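PDB 5ZKX: envelope glycoprotein from Bourbon virus, which probably mediates entry into host cells by fusing the viral and cellular membranes, as a trimeric class III fusion protein captured here in its postfusion form. Local coordinates for residues P77-D80 against E81-W85; K259-K262 against Q263-N266; A306-D309 against H310-S313. One frame throughout, in Å; residues are numbered along the deposited sequence.

Contact 1: residues P77-D80 against E81-W85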
loop_
_atom_site.group_PDB
_atom_site.type_symbol
_atom_site.label_atom_id
_atom_site.label_comp_id
_atom_site.label_asym_id
_atom_site.label_seq_id
_atom_site.Cartn_x
_atom_site.Cartn_y
_atom_site.Cartn_z
ATOM N N PRO A 77 34.403 13.136 5.036
ATOM C CA PRO A 77 34.987 13.485 6.336
ATOM C C PRO A 77 35.421 12.253 7.112
ATOM O O PRO A 77 34.914 11.149 6.908
ATOM C CB PRO A 77 33.848 14.222 7.050
ATOM C CG PRO A 77 32.605 13.778 6.351
ATOM C CD PRO A 77 33.000 13.563 4.924
ATOM N N THR A 78 36.386 12.453 8.004
ATOM C CA THR A 78 36.823 11.386 8.886
ATOM C C THR A 78 35.773 11.151 9.969
ATOM O O THR A 78 34.767 11.859 10.067
ATOM C CB THR A 78 38.175 11.724 9.508
ATOM O OG1 THR A 78 38.003 12.756 10.486
ATOM C CG2 THR A 78 39.145 12.203 8.442
ATOM N N LYS A 79 36.025 10.140 10.803
ATOM C CA LYS A 79 35.092 9.812 11.877
ATOM C C LYS A 79 34.923 10.983 12.834
ATOM O O LYS A 79 33.798 11.414 13.111
ATOM C CB LYS A 79 35.574 8.568 12.621
ATOM C CG LYS A 79 34.495 7.850 13.413
ATOM C CD LYS A 79 35.073 6.635 14.125
ATOM C CE LYS A 79 34.002 5.861 14.877
ATOM N NZ LYS A 79 34.536 4.581 15.431
ATOM N N ASP A 80 36.036 11.521 13.340
ATOM C CA ASP A 80 35.960 12.639 14.277
ATOM C C ASP A 80 35.432 13.899 13.608
ATOM O O ASP A 80 34.728 14.689 14.247
ATOM C CB ASP A 80 37.332 12.901 14.894
ATOM C CG ASP A 80 38.006 11.626 15.371
ATOM O OD1 ASP A 80 37.294 10.714 15.847
ATOM O OD2 ASP A 80 39.248 11.533 15.268
ATOM N N GLU A 81 35.762 14.104 12.331
ATOM C CA GLU A 81 35.198 15.225 11.587
ATOM C C GLU A 81 33.683 15.123 11.518
ATOM O O GLU A 81 32.965 16.083 11.820
ATOM C CB GLU A 81 35.790 15.265 10.180
ATOM C CG GLU A 81 36.889 16.286 9.983
ATOM C CD GLU A 81 37.339 16.369 8.543
ATOM O OE1 GLU A 81 37.819 15.347 8.006
ATOM O OE2 GLU A 81 37.205 17.455 7.944
ATOM N N LEU A 82 33.177 13.956 11.118
ATOM C CA LEU A 82 31.735 13.765 11.022
ATOM C C LEU A 82 31.058 13.915 12.379
ATOM O O LEU A 82 29.921 14.395 12.455
ATOM C CB LEU A 82 31.440 12.395 10.419
ATOM C CG LEU A 82 29.987 12.086 10.083
ATOM C CD1 LEU A 82 29.381 13.230 9.291
ATOM C CD2 LEU A 82 29.905 10.779 9.317
ATOM N N LYS A 83 31.742 13.525 13.457
ATOM C CA LYS A 83 31.178 13.679 14.795
ATOM C C LYS A 83 30.988 15.146 15.149
ATOM O O LYS A 83 29.939 15.540 15.675
ATOM C CB LYS A 83 32.077 12.996 15.825
ATOM C CG LYS A 83 32.039 11.485 15.767
ATOM C CD LYS A 83 33.147 10.870 16.600
ATOM C CE LYS A 83 33.131 9.355 16.478
ATOM N NZ LYS A 83 32.913 8.704 17.797
ATOM N N THR A 84 32.002 15.975 14.886
ATOM C CA THR A 84 31.872 17.397 15.177
ATOM C C THR A 84 30.960 18.099 14.182
ATOM O O THR A 84 30.394 19.145 14.514
ATOM C CB THR A 84 33.248 18.070 15.210
ATOM O OG1 THR A 84 33.144 19.336 15.873
ATOM C CG2 THR A 84 33.789 18.294 13.814
ATOM N N TRP A 85 30.798 17.547 12.978
ATOM C CA TRP A 85 29.828 18.097 12.042
ATOM C C TRP A 85 28.410 17.907 12.561
ATOM O O TRP A 85 27.635 18.866 12.647
ATOM C CB TRP A 85 29.980 17.441 10.669
ATOM C CG TRP A 85 31.178 17.879 9.887
ATOM C CD1 TRP A 85 32.265 18.557 10.354
ATOM C CD2 TRP A 85 31.411 17.658 8.491
ATOM N NE1 TRP A 85 33.161 18.770 9.336
ATOM C CE2 TRP A 85 32.660 18.228 8.181
ATOM C CE3 TRP A 85 30.684 17.034 7.473
ATOM C CZ2 TRP A 85 33.195 18.195 6.897
ATOM C CZ3 TRP A 85 31.218 17.002 6.201
ATOM C CH2 TRP A 85 32.460 17.579 5.923
#
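On one face of the Trp85 indole, over the six-membered ring and offset toward its rim, sits Pro77, whose pyrrolidine ring crosses the indole at about a right angle. Pro77 CB lies over the face, 3.9 Å from the centroid of the six-membered ring, a CH-pi contact, while Pro77 CG comes down on the rim at Trp85 CZ3, 3.5 Å away. Pro77 CG also brushes Leu82 CD1, so the proline lies against two apolar side chains of the helix. The other flat group, the carboxylate of Glu81, folds back over the first turn. Its OE1 accepts from Thr78 N at 3.2 Å in a nearly straight bond (175° at the hydrogen), although the donor lies above the carboxylate plane, 41° out of it. In the reverse direction Glu81 N gives its hydrogen to Thr78 OG1, also at 3.2 Å; chi1 of Thr78 (72°) sets that hydroxyl between the backbone N and the carbonyl carbon, within reach of the amide of Glu81. Glu81 OE2 forms a salt bridge with Arg49 of strand 44-58, so both carboxylate oxygens are engaged. Farther round, the aliphatic part of Lys79 lies against Lys83, with Lys79 CG 3.7 Å from Lys83 CE, and the ammonium of Lys83 pairs with Glu180. From Leu82 N to Thr78 O (2.8 Å) onward, regular i to i+4 bonds take over. Leu82 and Trp85 also pack on Val145, placing helix 79-88 against the antiparallel sheet. The reciprocal pair Thr78 and Glu81 is a capping box, with Thr78 as N-cap of helix 79-88.

Contact 2: residues K259-K262 against Q263-N266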
loop_
_atom_site.group_PDB
_atom_site.type_symbol
_atom_site.label_atom_id
_atom_site.label_comp_id
_atom_site.label_asym_id
_atom_site.label_seq_id
_atom_site.Cartn_x
_atom_site.Cartn_y
_atom_site.Cartn_z
ATOM N N LYS A 259 11.848 -17.101 17.832
ATOM C CA LYS A 259 12.294 -18.483 17.906
ATOM C C LYS A 259 11.500 -19.212 18.975
ATOM O O LYS A 259 11.432 -18.766 20.125
ATOM C CB LYS A 259 13.790 -18.586 18.207
ATOM C CG LYS A 259 14.352 -19.971 17.925
ATOM C CD LYS A 259 15.831 -20.043 18.227
ATOM C CE LYS A 259 16.486 -21.172 17.458
ATOM N NZ LYS A 259 17.781 -21.578 18.066
ATOM N N ASN A 260 10.904 -20.328 18.588
ATOM C CA ASN A 260 10.184 -21.164 19.530
ATOM C C ASN A 260 11.178 -21.913 20.404
ATOM O O ASN A 260 11.989 -22.694 19.896
ATOM C CB ASN A 260 9.290 -22.141 18.771
ATOM C CG ASN A 260 8.298 -22.845 19.665
ATOM O OD1 ASN A 260 7.984 -22.376 20.756
ATOM N ND2 ASN A 260 7.798 -23.985 19.208
ATOM N N GLU A 261 11.139 -21.665 21.712
ATOM C CA GLU A 261 11.745 -22.613 22.630
ATOM C C GLU A 261 11.115 -23.978 22.385
ATOM O O GLU A 261 10.016 -24.075 21.833
ATOM C CB GLU A 261 11.559 -22.154 24.075
ATOM C CG GLU A 261 12.537 -21.061 24.484
ATOM C CD GLU A 261 11.870 -19.924 25.230
ATOM O OE1 GLU A 261 12.352 -18.776 25.119
ATOM O OE2 GLU A 261 10.867 -20.178 25.925
ATOM N N LYS A 262 11.807 -25.045 22.804
ATOM C CA LYS A 262 11.559 -26.334 22.163
ATOM C C LYS A 262 11.931 -26.177 20.694
ATOM O O LYS A 262 11.045 -25.992 19.854
ATOM C CB LYS A 262 10.110 -26.826 22.315
ATOM C CG LYS A 262 9.699 -27.203 23.726
ATOM C CD LYS A 262 10.355 -28.499 24.158
ATOM C CE LYS A 262 11.248 -28.275 25.363
ATOM N NZ LYS A 262 12.086 -29.469 25.662
ATOM N N GLN A 263 13.236 -26.278 20.391
ATOM C CA GLN A 263 14.002 -25.590 19.346
ATOM C C GLN A 263 14.693 -24.340 19.873
ATOM O O GLN A 263 15.175 -23.521 19.085
ATOM C CB GLN A 263 13.141 -25.198 18.143
ATOM C CG GLN A 263 13.081 -26.248 17.054
ATOM C CD GLN A 263 11.764 -26.990 17.047
ATOM O OE1 GLN A 263 10.695 -26.385 17.137
ATOM N NE2 GLN A 263 11.833 -28.313 16.945
ATOM N N LYS A 264 14.761 -24.186 21.196
ATOM C CA LYS A 264 15.701 -23.225 21.764
ATOM C C LYS A 264 17.137 -23.727 21.644
ATOM O O LYS A 264 18.042 -22.964 21.287
ATOM C CB LYS A 264 15.359 -22.945 23.227
ATOM C CG LYS A 264 16.464 -22.216 23.981
ATOM C CD LYS A 264 15.985 -21.685 25.322
ATOM C CE LYS A 264 17.090 -20.924 26.035
ATOM N NZ LYS A 264 16.571 -20.111 27.172
ATOM N N ASN A 265 17.364 -25.008 21.937
ATOM C CA ASN A 265 18.691 -25.610 21.900
ATOM C C ASN A 265 19.047 -26.189 20.537
ATOM O O ASN A 265 20.070 -26.874 20.418
ATOM C CB ASN A 265 18.804 -26.709 22.962
ATOM C CG ASN A 265 19.039 -26.159 24.354
ATOM O OD1 ASN A 265 18.357 -26.533 25.307
ATOM N ND2 ASN A 265 20.012 -25.263 24.478
ATOM N N ASN A 266 18.233 -25.945 19.515
ATOM C CA ASN A 266 18.481 -26.462 18.177
ATOM C C ASN A 266 19.027 -25.360 17.278
ATOM O O ASN A 266 18.644 -24.193 17.402
ATOM C CB ASN A 266 17.202 -27.042 17.570
ATOM C CG ASN A 266 16.703 -28.263 18.317
ATOM O OD1 ASN A 266 15.568 -28.297 18.788
ATOM N ND2 ASN A 266 17.552 -29.275 18.429
#
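Leaving strand 256-260, the backbone reverses tightly between Lys259 and Asn266, with Lys262 and Gln263 both at positive phi and the CA atoms of Glu261 and Lys264 only 4.1 Å apart. Lys259 spans the turn with an extended side chain. Its CG is anti to the backbone N (chi1 -165°), which sends the chain along the loop, where CE passes 3.1 Å from Gln263 O. The ammonium ends on the backbone carbonyl of Asn266: Lys259 NZ to Asn266 O measures 2.8 Å, and the nitrogen lies nearly along the C=O axis (172° at the oxygen). Across the turn the side chains of Glu261 and Lys264 lie alongside each other in the same sense and touch through their methylenes, Glu261 CG to Lys264 CD being 3.6 Å. Their charged ends stay apart, with Glu261 OE1 4.9 Å from Lys264 NZ; that carboxylate oxygen bonds instead to Thr33 OG1 of the neighbouring strand 26-36. Lys259 also makes a cation-pi contact with Phe250. This surface turn is therefore bridged by a single side-chain to main-chain hydrogen bond, while the opposite charges of Glu261 and Lys264 probably attract each other only loosely.

Contact 3: residues A306-D309 against H310-S313; sequences AQLD and HRFS
Backbone bonds of the alpha-helical i to i+4 kind join the two segments, from His310 N to Ala306 O at 2.9 Å through to Ser313 N and Asp309 O at 3.1 Å. Among polar side chains, Gln307 and Arg311 lie one turn apart, with Gln307 NE2 4.1 Å from Arg311 NH2 and the amide and guanidinium planes 80° apart. A water links them: it accepts from Arg311 NE at 2.9 Å, in plane at the guanidinium edge, and more weakly from Gln307 NE2 at 3.4 Å. Gln307 NE2 also bonds to Thr403 O of the second subunit. The ring of Phe312 sits close to the preceding turn's carbonyl, obliquely, with CD2 3.3 Å from Leu308 O. Apolar contact along the helix is slight, Leu308 CD2 approaching Arg311 CD at 4.3 Å. Between subunits, Leu308 packs on its own copies, and Phe312 meets Phe312 of the third subunit edge-to-face. Charged pairs also cross the interface: Asp309 OD1 forms a salt bridge with Arg311 of the second subunit, and Arg311 NH1 with Asp309 of the third. This cyclic pairing between subunits probably offsets the cost of burying both charges within the central three-helix bundle of the trimer.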
loop_
_atom_site.group_PDB
_atom_site.type_symbol
_atom_site.label_atom_id
_atom_site.label_comp_id
_atom_site.label_asym_id
_atom_site.label_seq_id
_atom_site.Cartn_x
_atom_site.Cartn_y
_atom_site.Cartn_z
ATOM N N ALA A 306 -26.467 -14.037 8.931
ATOM C CA ALA A 306 -27.858 -14.231 8.542
ATOM C C ALA A 306 -28.311 -15.661 8.814
ATOM O O ALA A 306 -29.455 -15.889 9.217
ATOM C CB ALA A 306 -28.042 -13.876 7.068
ATOM N N GLN A 307 -27.423 -16.638 8.604
ATOM C CA GLN A 307 -27.776 -18.028 8.875
ATOM C C GLN A 307 -28.065 -18.245 10.355
ATOM O O GLN A 307 -29.037 -18.918 10.713
ATOM C CB GLN A 307 -26.657 -18.959 8.401
ATOM C CG GLN A 307 -26.997 -20.443 8.491
ATOM C CD GLN A 307 -26.123 -21.304 7.595
ATOM O OE1 GLN A 307 -25.342 -20.793 6.790
ATOM N NE2 GLN A 307 -26.249 -22.621 7.734
ATOM N N LEU A 308 -27.235 -17.675 11.232
ATOM C CA LEU A 308 -27.503 -17.751 12.665
ATOM C C LEU A 308 -28.759 -16.977 13.045
ATOM O O LEU A 308 -29.450 -17.350 14.000
ATOM C CB LEU A 308 -26.302 -17.232 13.454
ATOM C CG LEU A 308 -24.959 -17.940 13.264
ATOM C CD1 LEU A 308 -23.883 -17.273 14.098
ATOM C CD2 LEU A 308 -25.055 -19.414 13.615
ATOM N N ASP A 309 -29.070 -15.901 12.319
ATOM C CA ASP A 309 -30.302 -15.161 12.576
ATOM C C ASP A 309 -31.524 -16.001 12.237
ATOM O O ASP A 309 -32.521 -15.986 12.967
ATOM C CB ASP A 309 -30.305 -13.862 11.769
ATOM C CG ASP A 309 -31.297 -12.843 12.297
ATOM O OD1 ASP A 309 -31.710 -12.958 13.471
ATOM O OD2 ASP A 309 -31.664 -11.923 11.537
ATOM N N HIS A 310 -31.464 -16.737 11.128
ATOM C CA HIS A 310 -32.563 -17.620 10.757
ATOM C C HIS A 310 -32.727 -18.747 11.768
ATOM O O HIS A 310 -33.851 -19.160 12.071
ATOM C CB HIS A 310 -32.317 -18.172 9.353
ATOM C CG HIS A 310 -33.138 -19.376 9.018
ATOM N ND1 HIS A 310 -34.480 -19.301 8.713
ATOM C CD2 HIS A 310 -32.801 -20.683 8.918
ATOM C CE1 HIS A 310 -34.937 -20.512 8.449
ATOM N NE2 HIS A 310 -33.938 -21.370 8.566
ATOM N N ARG A 311 -31.613 -19.257 12.298
ATOM C CA ARG A 311 -31.685 -20.289 13.326
ATOM C C ARG A 311 -32.407 -19.779 14.566
ATOM O O ARG A 311 -33.243 -20.484 15.141
ATOM C CB ARG A 311 -30.279 -20.771 13.683
ATOM C CG ARG A 311 -29.584 -21.549 12.577
ATOM C CD ARG A 311 -28.277 -22.150 13.070
ATOM N NE ARG A 311 -27.664 -23.025 12.077
ATOM C CZ ARG A 311 -26.565 -23.742 12.289
ATOM N NH1 ARG A 311 -25.948 -23.692 13.462
ATOM N NH2 ARG A 311 -26.078 -24.510 11.324
ATOM N N PHE A 312 -32.101 -18.552 14.990
ATOM C CA PHE A 312 -32.778 -17.981 16.149
ATOM C C PHE A 312 -34.266 -17.779 15.890
ATOM O O PHE A 312 -35.080 -17.907 16.812
ATOM C CB PHE A 312 -32.128 -16.654 16.539
ATOM C CG PHE A 312 -31.016 -16.795 17.539
ATOM C CD1 PHE A 312 -31.282 -17.177 18.841
ATOM C CD2 PHE A 312 -29.707 -16.534 17.179
ATOM C CE1 PHE A 312 -30.263 -17.307 19.762
ATOM C CE2 PHE A 312 -28.687 -16.659 18.100
ATOM C CZ PHE A 312 -28.967 -17.046 19.391
ATOM N N SER A 313 -34.640 -17.452 14.650
ATOM C CA SER A 313 -36.054 -17.319 14.319
ATOM C C SER A 313 -36.760 -18.664 14.400
ATOM O O SER A 313 -37.888 -18.754 14.898
ATOM C CB SER A 313 -36.211 -16.714 12.925
ATOM O OG SER A 313 -37.575 -16.521 12.600
HETATM O O HOH W 1 -29.074 -23.262 9.581
#

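In the fold
The three contacts follow one another along the chain, and none touches another. Contact 1 and contact 3 lie on opposite sides of the chain's centre, their own centres about 72 Å apart. Contact 2 lies about 43 Å from contact 1 and 46 Å from contact 3, centre to centre; even its nearest atoms are about 31 Å and 33 Å from theirs. Their settings differ: residues 77-85 start a short helix against an antiparallel sheet, residues 259-266 leave an inner strand of a mixed sheet as a surface turn, and residues 306-313 belong to the long helix 284-329. Of the three, contact 3 alone is touched by other subunits.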